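Local coordinates for laccase (Botrytis aclada, PDB 3SQR), which oxidises phenolic compounds with four copper ions, passing the electrons to dioxygen, which it reduces to water, and probably takes part in lignin breakdown, at residues Ala189-Asp194 with Thr286-Asp291; Asp480-Asn483 with Ser487-Lys490; Leu523-Cys526 with His531-Glu534. All blocks are in the same frame, centred on the assembly; numbering follows the deposited sequence.

Interaction 1 (Ala189-Asp194 with Thr286-Asp291); sequences ATADYD and TVIAND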
loop_
_atom_site.group_PDB
_atom_site.type_symbol
_atom_site.label_atom_id
_atom_site.label_comp_id
_atom_site.label_asym_id
_atom_site.label_seq_id
_atom_site.Cartn_x
_atom_site.Cartn_y
_atom_site.Cartn_z
ATOM N N ALA A 189 10.161 -2.260 18.379
ATOM C CA ALA A 189 9.941 -0.869 17.863
ATOM C C ALA A 189 11.100 0.007 18.348
ATOM O O ALA A 189 11.770 -0.344 19.301
ATOM C CB ALA A 189 8.596 -0.330 18.368
ATOM N N THR A 190 11.315 1.127 17.709
ATOM C CA THR A 190 12.492 1.921 17.940
ATOM C C THR A 190 12.249 3.017 18.984
ATOM O O THR A 190 13.157 3.754 19.304
ATOM C CB THR A 190 12.981 2.583 16.712
ATOM O OG1 THR A 190 11.896 3.287 16.096
ATOM C CG2 THR A 190 13.679 1.584 15.730
ATOM N N ALA A 191 11.030 3.107 19.487
ATOM C CA ALA A 191 10.725 3.958 20.638
ATOM C C ALA A 191 9.701 3.280 21.486
ATOM O O ALA A 191 8.923 2.453 21.017
ATOM C CB ALA A 191 10.239 5.383 20.192
ATOM N N ASP A 192 9.711 3.625 22.762
ATOM C CA ASP A 192 8.776 3.127 23.727
ATOM C C ASP A 192 7.435 3.816 23.621
ATOM O O ASP A 192 7.329 4.979 23.158
ATOM C CB ASP A 192 9.351 3.323 25.143
ATOM C CG ASP A 192 10.537 2.406 25.428
ATOM O OD1 ASP A 192 10.730 1.370 24.753
ATOM O OD2 ASP A 192 11.285 2.735 26.360
ATOM N N TYR A 193 6.401 3.058 23.963
ATOM C CA TYR A 193 5.066 3.525 23.976
ATOM C C TYR A 193 4.251 2.635 24.848
ATOM O O TYR A 193 4.604 1.474 25.142
ATOM C CB TYR A 193 4.446 3.606 22.552
ATOM C CG TYR A 193 4.422 2.250 21.885
ATOM C CD1 TYR A 193 5.519 1.803 21.177
ATOM C CD2 TYR A 193 3.335 1.435 22.014
ATOM C CE1 TYR A 193 5.499 0.556 20.585
ATOM C CE2 TYR A 193 3.272 0.180 21.411
ATOM C CZ TYR A 193 4.374 -0.243 20.703
ATOM O OH TYR A 193 4.362 -1.506 20.138
ATOM N N ASP A 194 3.129 3.184 25.323
ATOM C CA ASP A 194 2.297 2.480 26.232
ATOM C C ASP A 194 1.214 1.695 25.611
ATOM O O ASP A 194 0.919 0.584 26.064
ATOM C CB ASP A 194 1.623 3.482 27.200
ATOM C CG ASP A 194 2.639 4.253 27.984
ATOM O OD1 ASP A 194 3.547 3.575 28.488
ATOM O OD2 ASP A 194 2.602 5.492 27.963
ATOM N N THR A 286 6.260 11.409 16.770
ATOM C CA THR A 286 7.563 10.777 16.720
ATOM C C THR A 286 7.471 9.582 15.751
ATOM O O THR A 286 6.847 8.587 16.049
ATOM C CB THR A 286 8.012 10.311 18.039
ATOM O OG1 THR A 286 8.172 11.460 18.892
ATOM C CG2 THR A 286 9.369 9.634 17.925
ATOM N N VAL A 287 8.090 9.755 14.613
ATOM C CA VAL A 287 8.014 8.777 13.537
ATOM C C VAL A 287 9.007 7.640 13.846
ATOM O O VAL A 287 10.215 7.877 13.997
ATOM C CB VAL A 287 8.290 9.401 12.221
ATOM C CG1 VAL A 287 7.884 8.368 11.035
ATOM C CG2 VAL A 287 7.570 10.718 11.980
ATOM N N ILE A 288 8.496 6.423 13.940
ATOM C CA ILE A 288 9.307 5.271 14.318
ATOM C C ILE A 288 9.427 4.160 13.300
ATOM O O ILE A 288 10.192 3.244 13.505
ATOM C CB ILE A 288 8.909 4.686 15.667
ATOM C CG1 ILE A 288 7.468 4.176 15.744
ATOM C CG2 ILE A 288 9.092 5.783 16.804
ATOM C CD1 ILE A 288 7.321 3.066 16.732
ATOM N N ALA A 289 8.661 4.222 12.207
ATOM C CA ALA A 289 8.830 3.248 11.149
ATOM C C ALA A 289 8.253 3.832 9.936
ATOM O O ALA A 289 7.325 4.649 9.983
ATOM C CB ALA A 289 8.121 1.918 11.468
ATOM N N ASN A 290 8.821 3.405 8.815
ATOM C CA ASN A 290 8.223 3.655 7.569
ATOM C C ASN A 290 7.955 2.338 6.870
ATOM O O ASN A 290 8.767 1.454 6.891
ATOM C CB ASN A 290 9.014 4.654 6.727
ATOM C CG ASN A 290 10.447 4.239 6.341
ATOM O OD1 ASN A 290 10.872 3.043 6.321
ATOM N ND2 ASN A 290 11.178 5.228 5.933
ATOM N N ASP A 291 6.764 2.220 6.313
ATOM C CA ASP A 291 6.329 0.935 5.825
ATOM C C ASP A 291 6.669 -0.169 6.828
ATOM O O ASP A 291 6.228 -0.053 7.947
ATOM C CB ASP A 291 6.938 0.745 4.426
ATOM C CG ASP A 291 6.480 1.839 3.448
ATOM O OD1 ASP A 291 5.604 2.674 3.800
ATOM O OD2 ASP A 291 7.003 1.854 2.292
HETATM O O HOH W 1 9.776 1.024 15.205
#
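Ala189 CB serves two neighbours at once: it lies 4.0 Å from Ile288 CD1 across the contact, and it sits at the edge of the Tyr193 ring, in the plane of that ring. The phenol has further company in Arg46, which makes a cation-pi contact with it, and its OH is hydrogen-bonded to Arg264. Ile288 is the largest single contributor to the buried surface, and its two branches part toward different alanines. With CG1 set between the backbone N and the carbonyl carbon (chi1 61°), the longer arm carries CD1 to Ala189, while CG2 approaches Ala191 CB at 3.6 Å. Strand 285-290 belongs to a cupredoxin-type sheet, in which Ile288 and Ala289 form a classic beta bulge opposite Asp312 of strand 310-316. The 189-194 loop leads from strand 180-186 of one sheet to strand 195-205 of the sheet that holds this bulged strand. Thr190 handles the polar side. Its side chain slides past that of Ile288 in the opposite direction, placing OG1 3.1 Å from Ile288 O and 3.3 Å from Ile288 CB. Ile295 O is the stronger partner for the one hydroxyl proton, and the bond to Ile288 O remains doubtful. A water gives a firmer bridge: it accepts from Thr190 N at 2.9 Å and donates to Ile288 O at 2.8 Å.

Interaction 2 (Asp480-Asn483 with Ser487-Lys490); sequences DVFN and SPAK
Asn483 and Ser487 hold the two ends of a tight turn together, their CA atoms 5.2 Å apart, with Ser487 N donating to Asn483 O at 2.7 Å in a five-residue alpha-turn. The N-H...O angle of this bond is 165°. From Ser487 the chain runs on with helical backbone angles, and Lys490 N bonds back to Ser487 O. A second bond runs the other way: Asn483 N donates to Ser487 OG over 2.9 Å, almost straight at 169°. The serine hydroxyl reaches this N-H because OG is turned beside its own backbone N, anti to the carbonyl carbon (chi1 -66°). Asn483 and Ser487 thus grip each other through one backbone bond and one side-chain bond. The asparagine carboxamide also bonds inside the turn, OD1 accepting from Asp485 N as an Asx turn and, weakly, from Glu486 N; together with the alpha-turn this makes an Asx motif.

Phe482 packs beside the polar pairing. Its ring presents CD1 and CE1 to the serine methylene, with Phe482 CD1 3.4 Å from Ser487 CB, an approach oblique to the ring. Pro488 continues the apolar side, its CD 4.1 Å from Phe482 CE1, and the two side chains cross at about a right angle. The same proline carbon CD also lies 3.5 Å from Asn483 O.

The turn is part of the connection between strands 472-478 and 498-499. Tyr509, at the start of strand 509-515, meets the Phe482 ring edge-to-face, and its OH and Ser487 OG share a weak hydrogen bond. Phe482 also packs on Val452 and Glu454 of strand 448-455, and Pro488 rests on Tyr387 and Leu389 of strand 387-398.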
loop_
_atom_site.group_PDB
_atom_site.type_symbol
_atom_site.label_atom_id
_atom_site.label_comp_id
_atom_site.label_asym_id
_atom_site.label_seq_id
_atom_site.Cartn_x
_atom_site.Cartn_y
_atom_site.Cartn_z
ATOM N N ASP A 480 14.700 16.374 -10.583
ATOM C CA ASP A 480 15.531 16.814 -11.696
ATOM C C ASP A 480 15.558 15.738 -12.721
ATOM O O ASP A 480 14.979 14.645 -12.546
ATOM C CB ASP A 480 16.937 17.221 -11.222
ATOM C CG ASP A 480 17.554 18.377 -12.095
ATOM O OD1 ASP A 480 17.110 18.669 -13.247
ATOM O OD2 ASP A 480 18.522 18.971 -11.616
ATOM N N VAL A 481 16.202 16.046 -13.831
ATOM C CA VAL A 481 16.337 15.131 -14.937
ATOM C C VAL A 481 17.480 14.172 -14.597
ATOM O O VAL A 481 18.564 14.624 -14.199
ATOM C CB VAL A 481 16.568 15.917 -16.236
ATOM C CG1 VAL A 481 17.039 15.034 -17.381
ATOM C CG2 VAL A 481 15.216 16.661 -16.635
ATOM N N PHE A 482 17.246 12.878 -14.808
ATOM C CA PHE A 482 18.268 11.855 -14.580
ATOM C C PHE A 482 19.282 11.974 -15.696
ATOM O O PHE A 482 18.924 11.998 -16.885
ATOM C CB PHE A 482 17.678 10.484 -14.694
ATOM C CG PHE A 482 18.672 9.365 -14.455
ATOM C CD1 PHE A 482 19.267 9.234 -13.249
ATOM C CD2 PHE A 482 18.962 8.461 -15.446
ATOM C CE1 PHE A 482 20.135 8.168 -13.029
ATOM C CE2 PHE A 482 19.817 7.393 -15.202
ATOM C CZ PHE A 482 20.404 7.288 -14.020
ATOM N N ASN A 483 20.542 12.002 -15.291
ATOM C CA ASN A 483 21.680 12.001 -16.232
ATOM C C ASN A 483 22.448 10.721 -15.956
ATOM O O ASN A 483 23.064 10.608 -14.895
ATOM C CB ASN A 483 22.558 13.208 -15.908
ATOM C CG ASN A 483 23.775 13.303 -16.801
ATOM O OD1 ASN A 483 24.401 12.306 -17.129
ATOM N ND2 ASN A 483 24.094 14.531 -17.198
ATOM N N SER A 487 24.240 11.273 -12.556
ATOM C CA SER A 487 23.337 11.085 -11.415
ATOM C C SER A 487 23.770 9.947 -10.492
ATOM O O SER A 487 23.716 10.104 -9.277
ATOM C CB SER A 487 21.903 10.889 -11.923
ATOM O OG SER A 487 21.446 12.096 -12.534
ATOM N N PRO A 488 24.231 8.820 -11.073
ATOM C CA PRO A 488 24.596 7.698 -10.182
ATOM C C PRO A 488 25.661 8.022 -9.120
ATOM O O PRO A 488 25.609 7.508 -8.005
ATOM C CB PRO A 488 25.024 6.606 -11.155
ATOM C CG PRO A 488 24.195 6.866 -12.336
ATOM C CD PRO A 488 24.215 8.378 -12.476
ATOM N N ALA A 489 26.616 8.892 -9.445
ATOM C CA ALA A 489 27.633 9.204 -8.484
ATOM C C ALA A 489 27.085 9.919 -7.284
ATOM O O ALA A 489 27.748 9.959 -6.274
ATOM N N LYS A 490 25.883 10.501 -7.398
ATOM C CA LYS A 490 25.219 11.120 -6.278
ATOM C C LYS A 490 24.241 10.204 -5.494
ATOM O O LYS A 490 23.695 10.623 -4.483
ATOM C CB LYS A 490 24.466 12.367 -6.758
ATOM C CG LYS A 490 25.393 13.560 -7.089
ATOM C CD LYS A 490 25.469 14.557 -5.889
ATOM C CE LYS A 490 26.696 15.493 -5.921
ATOM N NZ LYS A 490 26.613 16.468 -4.781
#

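Interaction 3 (Leu523-Cys526 with His531-Glu534); sequences LLHC and HASE. With CU (copper (II) ion), chain D; CU (copper (II) ion), chain E.
Cys526 and His531 bind one copper ion, the type 1 site as in related multicopper oxidases: Cys526 SG lies 2.2 Å from the metal and His531 ND1 2.0 Å, with His463 as the third ligand. Directly beside the cysteine, His525 NE2 coordinates a second copper at 2.0 Å, a probable type 3 ion that His170, His468 and a water also bind. This is the His-Cys-His motif of the family, 525-527, through which electrons are thought to pass from the type 1 copper to the trinuclear cluster.

Cys526 SG is anti to the backbone N (chi1 180°), carrying the sulfur from the end of strand 520-526 toward helix 529-533, where His531 CB comes within 3.8 Å of it. In the second shell, Trp404 meets the His531 ring obliquely, the planes at about 55°. His525 ND1 donates to Cys526 O over 2.8 Å; the N-H arrives from above the carbonyl plane, and the bond probably limits rotation of the imidazole. Packed against this pair, the Ala532 methyl lies 3.4 Å from Cys526 O and 3.9 Å from His525 ND1.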
loop_
_atom_site.group_PDB
_atom_site.type_symbol
_atom_site.label_atom_id
_atom_site.label_comp_id
_atom_site.label_asym_id
_atom_site.label_seq_id
_atom_site.Cartn_x
_atom_site.Cartn_y
_atom_site.Cartn_z
ATOM N N LEU A 523 5.881 -7.370 -9.331
ATOM C CA LEU A 523 5.248 -6.200 -9.899
ATOM C C LEU A 523 5.838 -4.912 -9.290
ATOM O O LEU A 523 6.163 -4.865 -8.092
ATOM C CB LEU A 523 3.751 -6.243 -9.652
ATOM C CG LEU A 523 2.920 -5.149 -10.339
ATOM C CD1 LEU A 523 2.986 -5.362 -11.899
ATOM C CD2 LEU A 523 1.499 -5.163 -9.850
ATOM N N LEU A 524 6.017 -3.890 -10.113
ATOM C CA LEU A 524 6.339 -2.567 -9.615
ATOM C C LEU A 524 5.373 -1.631 -10.334
ATOM O O LEU A 524 5.178 -1.741 -11.522
ATOM C CB LEU A 524 7.777 -2.177 -9.942
ATOM C CG LEU A 524 8.114 -0.706 -9.633
ATOM C CD1 LEU A 524 9.552 -0.592 -9.138
ATOM C CD2 LEU A 524 7.814 0.182 -10.874
ATOM N N HIS A 525 4.716 -0.757 -9.590
ATOM C CA HIS A 525 3.692 0.045 -10.168
ATOM C C HIS A 525 3.404 1.259 -9.351
ATOM O O HIS A 525 3.731 1.302 -8.166
ATOM C CB HIS A 525 2.408 -0.759 -10.311
ATOM C CG HIS A 525 1.817 -1.174 -9.013
ATOM N ND1 HIS A 525 0.728 -0.544 -8.451
ATOM C CD2 HIS A 525 2.181 -2.149 -8.147
ATOM C CE1 HIS A 525 0.414 -1.153 -7.322
ATOM N NE2 HIS A 525 1.303 -2.107 -7.098
ATOM N N CYS A 526 2.838 2.260 -10.016
ATOM C CA CYS A 526 2.224 3.378 -9.308
ATOM C C CYS A 526 0.993 2.851 -8.557
ATOM O O CYS A 526 0.188 2.072 -9.118
ATOM C CB CYS A 526 1.786 4.457 -10.293
ATOM S SG CYS A 526 1.061 5.789 -9.418
ATOM N N HIS A 531 -3.799 4.976 -12.143
ATOM C CA HIS A 531 -2.545 4.879 -12.906
ATOM C C HIS A 531 -2.136 3.435 -13.069
ATOM O O HIS A 531 -1.753 3.015 -14.162
ATOM C CB HIS A 531 -1.444 5.693 -12.237
ATOM C CG HIS A 531 -1.731 7.167 -12.227
ATOM N ND1 HIS A 531 -0.867 8.092 -11.722
ATOM C CD2 HIS A 531 -2.821 7.866 -12.641
ATOM C CE1 HIS A 531 -1.387 9.300 -11.848
ATOM N NE2 HIS A 531 -2.571 9.187 -12.427
ATOM N N ALA A 532 -2.298 2.645 -12.022
ATOM C CA ALA A 532 -2.090 1.211 -12.135
ATOM C C ALA A 532 -2.962 0.603 -13.197
ATOM O O ALA A 532 -2.508 -0.166 -14.043
ATOM C CB ALA A 532 -2.319 0.502 -10.727
ATOM N N SER A 533 -4.239 0.951 -13.166
ATOM C CA SER A 533 -5.205 0.435 -14.140
ATOM C C SER A 533 -4.901 0.897 -15.591
ATOM O O SER A 533 -5.156 0.129 -16.565
ATOM C CB SER A 533 -6.584 0.868 -13.757
ATOM O OG SER A 533 -7.077 -0.036 -12.800
ATOM N N GLU A 534 -4.291 2.073 -15.685
ATOM C CA GLU A 534 -3.774 2.674 -16.927
ATOM C C GLU A 534 -2.413 2.170 -17.342
ATOM O O GLU A 534 -1.798 2.722 -18.240
ATOM C CB GLU A 534 -3.815 4.193 -16.773
ATOM C CG GLU A 534 -5.240 4.685 -16.786
ATOM C CD GLU A 534 -5.495 5.986 -16.101
ATOM O OE1 GLU A 534 -4.540 6.676 -15.714
ATOM O OE2 GLU A 534 -6.710 6.337 -15.941
HETATM CU CU CU D . 0.861 7.488 -10.858
HETATM CU CU CU E . 1.148 -3.694 -5.902
HETATM O O HOH W 2 -0.099 -2.956 -4.398
#

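Overall arrangement
The three contacts follow one another along the chain without touching. Interaction 3 alone carries copper: it joins the probable type 1 site to one ion of the probable cluster, and a further copper lies about 5 Å from the His525 side chain. Interaction 2 belongs to the same cupredoxin domain, its centre 24 Å away and its nearest atoms about 14 Å, on a loop from the sheet that does not hold strand 520-526. Interaction 1 packs an interdomain linker on a different cupredoxin domain, on the opposite side of the chain's centre from interaction 3, their centres 30 Å apart. Interactions 1 and 2 approach no closer than about 17 Å between nearest atoms; both lie away from the metals.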